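PDB 3MWF: iron-regulated ABC transporter siderophore-binding protein SirA from Staphylococcus aureus subsp. aureus, which binds the iron-loaded siderophore staphyloferrin B and probably delivers it to a membrane ABC transporter for uptake into the cell. Local coordinates for residues Ser211-Val225 and Thr241-Asn253. Sequence-based numbering, arbitrary orientation.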
loop_
_atom_site.group_PDB
_atom_site.type_symbol
_atom_site.label_atom_id
_atom_site.label_comp_id
_atom_site.label_asym_id
_atom_site.label_seq_id
_atom_site.Cartn_x
_atom_site.Cartn_y
_atom_site.Cartn_z
ATOM N N SER A 211 20.213 2.458 12.388
ATOM C CA SER A 211 21.651 2.695 12.245
ATOM C C SER A 211 22.084 2.680 10.787
ATOM O O SER A 211 21.688 1.794 10.047
ATOM C CB SER A 211 22.438 1.630 12.997
ATOM O OG SER A 211 23.844 1.791 12.802
ATOM N N LYS A 212 22.908 3.655 10.398
ATOM C CA LYS A 212 23.470 3.678 9.046
ATOM C C LYS A 212 24.310 2.444 8.766
ATOM O O LYS A 212 24.494 2.062 7.611
ATOM C CB LYS A 212 24.304 4.945 8.816
ATOM C CG LYS A 212 23.492 6.224 8.959
ATOM C CD LYS A 212 24.365 7.424 8.623
ATOM C CE LYS A 212 23.833 8.690 9.244
ATOM N NZ LYS A 212 23.765 8.585 10.739
ATOM N N GLU A 213 24.808 1.811 9.823
ATOM C CA GLU A 213 25.517 0.541 9.688
ATOM C C GLU A 213 24.666 -0.546 9.033
ATOM O O GLU A 213 25.206 -1.515 8.501
ATOM C CB GLU A 213 26.020 0.041 11.047
ATOM C CG GLU A 213 27.224 0.788 11.583
ATOM C CD GLU A 213 28.117 -0.103 12.434
ATOM O OE1 GLU A 213 29.102 0.427 12.987
ATOM O OE2 GLU A 213 27.852 -1.337 12.537
ATOM N N SER A 214 23.343 -0.389 9.077
ATOM C CA SER A 214 22.432 -1.372 8.454
ATOM C C SER A 214 22.185 -1.129 6.965
ATOM O O SER A 214 21.511 -1.898 6.310
ATOM C CB SER A 214 21.104 -1.437 9.209
ATOM O OG SER A 214 21.367 -1.695 10.583
ATOM N N ILE A 215 22.736 -0.040 6.437
ATOM C CA ILE A 215 22.519 0.298 5.029
ATOM C C ILE A 215 22.791 -0.869 4.049
ATOM O O ILE A 215 22.040 -1.043 3.083
ATOM C CB ILE A 215 23.259 1.595 4.656
ATOM C CG1 ILE A 215 22.440 2.789 5.188
ATOM C CG2 ILE A 215 23.463 1.682 3.138
ATOM C CD1 ILE A 215 23.209 4.127 5.183
ATOM N N PRO A 216 23.818 -1.707 4.307
ATOM C CA PRO A 216 24.002 -2.830 3.383
ATOM C C PRO A 216 22.803 -3.743 3.150
ATOM O O PRO A 216 22.742 -4.400 2.116
ATOM C CB PRO A 216 25.175 -3.596 4.018
ATOM C CG PRO A 216 26.007 -2.479 4.601
ATOM C CD PRO A 216 24.971 -1.569 5.221
ATOM N N LEU A 217 21.865 -3.808 4.106
ATOM C CA LEU A 217 20.653 -4.586 3.932
ATOM C C LEU A 217 19.809 -4.102 2.736
ATOM O O LEU A 217 18.999 -4.869 2.195
ATOM C CB LEU A 217 19.829 -4.619 5.243
ATOM C CG LEU A 217 18.624 -5.564 5.349
ATOM C CD1 LEU A 217 19.065 -7.026 5.149
ATOM C CD2 LEU A 217 17.895 -5.399 6.718
ATOM N N MET A 218 20.013 -2.843 2.345
ATOM C CA MET A 218 19.312 -2.231 1.227
ATOM C C MET A 218 19.861 -2.653 -0.125
ATOM O O MET A 218 19.307 -2.278 -1.168
ATOM C CB MET A 218 19.486 -0.698 1.319
ATOM C CG MET A 218 18.909 -0.122 2.598
ATOM S SD MET A 218 19.348 1.632 2.629
ATOM C CE MET A 218 18.639 2.046 4.205
ATOM N N ASN A 219 20.989 -3.376 -0.143
ATOM C CA ASN A 219 21.669 -3.577 -1.426
ATOM C C ASN A 219 20.768 -4.193 -2.496
ATOM O O ASN A 219 19.986 -5.093 -2.221
ATOM C CB ASN A 219 22.945 -4.426 -1.270
ATOM C CG ASN A 219 23.887 -4.225 -2.450
ATOM O OD1 ASN A 219 23.939 -3.126 -3.045
ATOM N ND2 ASN A 219 24.595 -5.288 -2.833
ATOM N N ALA A 220 20.886 -3.687 -3.727
ATOM C CA ALA A 220 20.030 -4.062 -4.828
ATOM C C ALA A 220 20.664 -3.552 -6.111
ATOM O O ALA A 220 21.554 -2.691 -6.074
ATOM C CB ALA A 220 18.641 -3.428 -4.652
ATOM N N ASP A 221 20.229 -4.104 -7.237
ATOM C CA ASP A 221 20.587 -3.559 -8.566
ATOM C C ASP A 221 19.910 -2.216 -8.877
ATOM O O ASP A 221 20.467 -1.396 -9.607
ATOM C CB ASP A 221 20.244 -4.565 -9.642
ATOM C CG ASP A 221 20.917 -5.901 -9.401
ATOM O OD1 ASP A 221 22.119 -5.906 -9.068
ATOM O OD2 ASP A 221 20.217 -6.914 -9.504
ATOM N N HIS A 222 18.720 -2.005 -8.324
ATOM C CA HIS A 222 18.034 -0.717 -8.418
ATOM C C HIS A 222 17.336 -0.415 -7.089
ATOM O O HIS A 222 16.717 -1.314 -6.497
ATOM C CB HIS A 222 16.990 -0.753 -9.540
ATOM C CG HIS A 222 16.555 0.610 -9.977
ATOM N ND1 HIS A 222 17.061 1.225 -11.106
ATOM C CD2 HIS A 222 15.720 1.504 -9.397
ATOM C CE1 HIS A 222 16.556 2.447 -11.199
ATOM N NE2 HIS A 222 15.732 2.637 -10.178
ATOM N N ILE A 223 17.390 0.849 -6.675
ATOM C CA ILE A 223 16.809 1.260 -5.392
ATOM C C ILE A 223 15.793 2.353 -5.639
ATOM O O ILE A 223 16.056 3.301 -6.377
ATOM C CB ILE A 223 17.912 1.723 -4.394
ATOM C CG1 ILE A 223 18.791 0.533 -3.970
ATOM C CG2 ILE A 223 17.294 2.461 -3.160
ATOM C CD1 ILE A 223 19.991 0.927 -3.077
ATOM N N PHE A 224 14.621 2.204 -5.023
ATOM C CA PHE A 224 13.528 3.142 -5.177
ATOM C C PHE A 224 13.419 3.887 -3.879
ATOM O O PHE A 224 13.205 3.268 -2.831
ATOM C CB PHE A 224 12.257 2.338 -5.471
ATOM C CG PHE A 224 12.339 1.566 -6.754
ATOM C CD1 PHE A 224 12.117 2.221 -7.972
ATOM C CD2 PHE A 224 12.711 0.211 -6.770
ATOM C CE1 PHE A 224 12.219 1.538 -9.166
ATOM C CE2 PHE A 224 12.802 -0.502 -7.968
ATOM C CZ PHE A 224 12.554 0.170 -9.183
ATOM N N VAL A 225 13.588 5.207 -3.928
ATOM C CA VAL A 225 13.593 6.001 -2.693
ATOM C C VAL A 225 12.279 6.762 -2.488
ATOM O O VAL A 225 11.869 7.524 -3.365
ATOM C CB VAL A 225 14.781 6.989 -2.695
ATOM C CG1 VAL A 225 14.723 7.937 -1.503
ATOM C CG2 VAL A 225 16.097 6.228 -2.676
ATOM N N THR A 241 17.085 13.384 7.263
ATOM C CA THR A 241 17.407 11.947 7.300
ATOM C C THR A 241 18.012 11.479 5.967
ATOM O O THR A 241 19.061 10.812 5.951
ATOM C CB THR A 241 16.174 11.125 7.669
ATOM O OG1 THR A 241 15.731 11.528 8.971
ATOM C CG2 THR A 241 16.509 9.611 7.687
ATOM N N GLU A 242 17.348 11.797 4.863
ATOM C CA GLU A 242 17.829 11.421 3.541
ATOM C C GLU A 242 19.250 11.960 3.338
ATOM O O GLU A 242 20.135 11.242 2.888
ATOM C CB GLU A 242 16.891 11.973 2.455
ATOM C CG GLU A 242 17.417 11.761 1.039
ATOM C CD GLU A 242 16.599 12.492 -0.021
ATOM O OE1 GLU A 242 16.226 13.670 0.184
ATOM O OE2 GLU A 242 16.330 11.890 -1.073
ATOM N N SER A 243 19.464 13.226 3.693
ATOM C CA SER A 243 20.786 13.835 3.527
ATOM C C SER A 243 21.875 13.076 4.285
ATOM O O SER A 243 22.914 12.751 3.700
ATOM C CB SER A 243 20.762 15.296 3.975
ATOM O OG SER A 243 22.073 15.845 3.838
ATOM N N GLU A 244 21.621 12.777 5.557
ATOM C CA GLU A 244 22.570 12.068 6.425
ATOM C C GLU A 244 22.851 10.642 5.949
ATOM O O GLU A 244 24.023 10.214 5.885
ATOM C CB GLU A 244 22.076 12.079 7.867
ATOM C CG GLU A 244 22.200 13.503 8.439
ATOM C CD GLU A 244 21.478 13.735 9.746
ATOM O OE1 GLU A 244 20.721 12.855 10.217
ATOM O OE2 GLU A 244 21.677 14.840 10.296
ATOM N N TRP A 245 21.785 9.913 5.625
ATOM C CA TRP A 245 21.939 8.520 5.188
ATOM C C TRP A 245 22.593 8.409 3.812
ATOM O O TRP A 245 23.471 7.555 3.622
ATOM C CB TRP A 245 20.610 7.745 5.241
ATOM C CG TRP A 245 20.184 7.409 6.652
ATOM C CD1 TRP A 245 19.949 8.293 7.669
ATOM C CD2 TRP A 245 19.962 6.096 7.201
ATOM N NE1 TRP A 245 19.583 7.615 8.829
ATOM C CE2 TRP A 245 19.599 6.269 8.570
ATOM C CE3 TRP A 245 20.038 4.789 6.676
ATOM C CZ2 TRP A 245 19.286 5.187 9.416
ATOM C CZ3 TRP A 245 19.747 3.698 7.531
ATOM C CH2 TRP A 245 19.370 3.921 8.888
ATOM N N THR A 246 22.209 9.268 2.870
ATOM C CA THR A 246 22.721 9.162 1.486
ATOM C C THR A 246 24.150 9.719 1.380
ATOM O O THR A 246 24.834 9.453 0.391
ATOM C CB THR A 246 21.808 9.787 0.405
ATOM O OG1 THR A 246 21.661 11.205 0.637
ATOM C CG2 THR A 246 20.416 9.067 0.358
ATOM N N SER A 247 24.584 10.434 2.418
ATOM C CA SER A 247 25.939 11.005 2.520
ATOM C C SER A 247 26.955 10.022 3.114
ATOM O O SER A 247 28.163 10.300 3.122
ATOM C CB SER A 247 25.917 12.251 3.415
ATOM O OG SER A 247 25.351 13.310 2.693
ATOM N N SER A 248 26.474 8.883 3.617
ATOM C CA SER A 248 27.333 7.928 4.316
ATOM C C SER A 248 28.158 7.093 3.344
ATOM O O SER A 248 27.752 6.847 2.195
ATOM C CB SER A 248 26.511 6.991 5.212
ATOM O OG SER A 248 25.677 6.211 4.386
ATOM N N LYS A 249 29.304 6.625 3.815
ATOM C CA LYS A 249 30.118 5.699 3.003
ATOM C C LYS A 249 29.351 4.415 2.674
ATOM O O LYS A 249 29.532 3.841 1.597
ATOM C CB LYS A 249 31.451 5.375 3.685
ATOM C CG LYS A 249 31.345 4.695 5.052
ATOM C CD LYS A 249 32.350 3.538 5.247
ATOM C CE LYS A 249 33.823 3.964 5.240
ATOM N NZ LYS A 249 34.715 2.747 5.281
ATOM N N GLU A 250 28.480 3.992 3.602
ATOM C CA GLU A 250 27.656 2.785 3.364
ATOM C C GLU A 250 26.746 2.950 2.156
ATOM O O GLU A 250 26.644 2.063 1.318
ATOM C CB GLU A 250 26.826 2.410 4.606
ATOM C CG GLU A 250 27.635 1.918 5.811
ATOM C CD GLU A 250 28.181 3.029 6.718
ATOM O OE1 GLU A 250 27.975 4.246 6.449
ATOM O OE2 GLU A 250 28.807 2.675 7.748
ATOM N N TRP A 251 26.097 4.111 2.047
ATOM C CA TRP A 251 25.208 4.338 0.936
ATOM C C TRP A 251 26.005 4.345 -0.378
ATOM O O TRP A 251 25.589 3.779 -1.380
ATOM C CB TRP A 251 24.463 5.668 1.140
ATOM C CG TRP A 251 23.512 6.001 0.033
ATOM C CD1 TRP A 251 23.767 6.802 -1.047
ATOM C CD2 TRP A 251 22.140 5.585 -0.088
ATOM N NE1 TRP A 251 22.649 6.901 -1.829
ATOM C CE2 TRP A 251 21.633 6.166 -1.260
ATOM C CE3 TRP A 251 21.285 4.787 0.704
ATOM C CZ2 TRP A 251 20.317 5.960 -1.694
ATOM C CZ3 TRP A 251 19.966 4.586 0.280
ATOM C CH2 TRP A 251 19.498 5.168 -0.916
ATOM N N LYS A 252 27.159 4.989 -0.342
ATOM C CA LYS A 252 27.957 5.149 -1.554
ATOM C C LYS A 252 28.514 3.817 -2.070
ATOM O O LYS A 252 28.886 3.706 -3.237
ATOM C CB LYS A 252 29.043 6.173 -1.310
ATOM C CG LYS A 252 28.398 7.515 -1.027
ATOM C CD LYS A 252 29.384 8.573 -0.630
ATOM C CE LYS A 252 28.617 9.861 -0.340
ATOM N NZ LYS A 252 27.359 9.960 -1.191
ATOM N N ASN A 253 28.483 2.803 -1.215
ATOM C CA ASN A 253 28.957 1.473 -1.595
ATOM C C ASN A 253 27.869 0.521 -2.082
ATOM O O ASN A 253 28.170 -0.565 -2.597
ATOM C CB ASN A 253 29.761 0.855 -0.464
ATOM C CG ASN A 253 31.206 1.331 -0.463
ATOM O OD1 ASN A 253 32.074 0.673 -1.010
ATOM N ND2 ASN A 253 31.445 2.500 0.089
#
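I215 fills the hollow between W245, S248 and E250, a clear example of a 3-10 segment, 212-218, meeting a bent pair of helices mainly by fitted shapes, with no hydrogen bond between 211-225 and 241-253. Its two branches divide the work. CG1 lies anti to the carbonyl carbon (chi1 -78°) and carries CD1 past the indole, with CG1 3.5 Å from W245 CE3 and CD1 3.3 Å from S248 OG; CG2 goes the other way, to the backbone of E250. One side of the hollow is S248, at the N-cap of 249-253: its OG accepts from W251 N at 3.2 Å and also bonds to W245 O, tying the start of 249-253 back to W245. K212 lies across the W245 indole, its CG 3.9 Å from the centroid of the five-membered ring in a CH-pi contact over the face, while CD and CE run on toward S248 CB and E244 O. In E250, chi1 (-68°) sets CG 3.6 Å from K212 O, and the bend at chi2 then turns the carboxylate. Deeper in, M218 is the bump between the two indoles. Its CE touches W245 CZ3, and its SD approaches the edge of W251, 3.8 Å from CZ3, a Met-aromatic contact. The far corner of W251, CH2, reaches I223 CG2 and V225 CG2 on strand 222-227. The two tryptophans thus pack helices 236-246 and 249-253 across strands of the five-stranded sheet, where M218 and W245 also touch 173-176 and 206-209, M218, V225 and E242 meet 163-168, and E242 forms a salt bridge with K227.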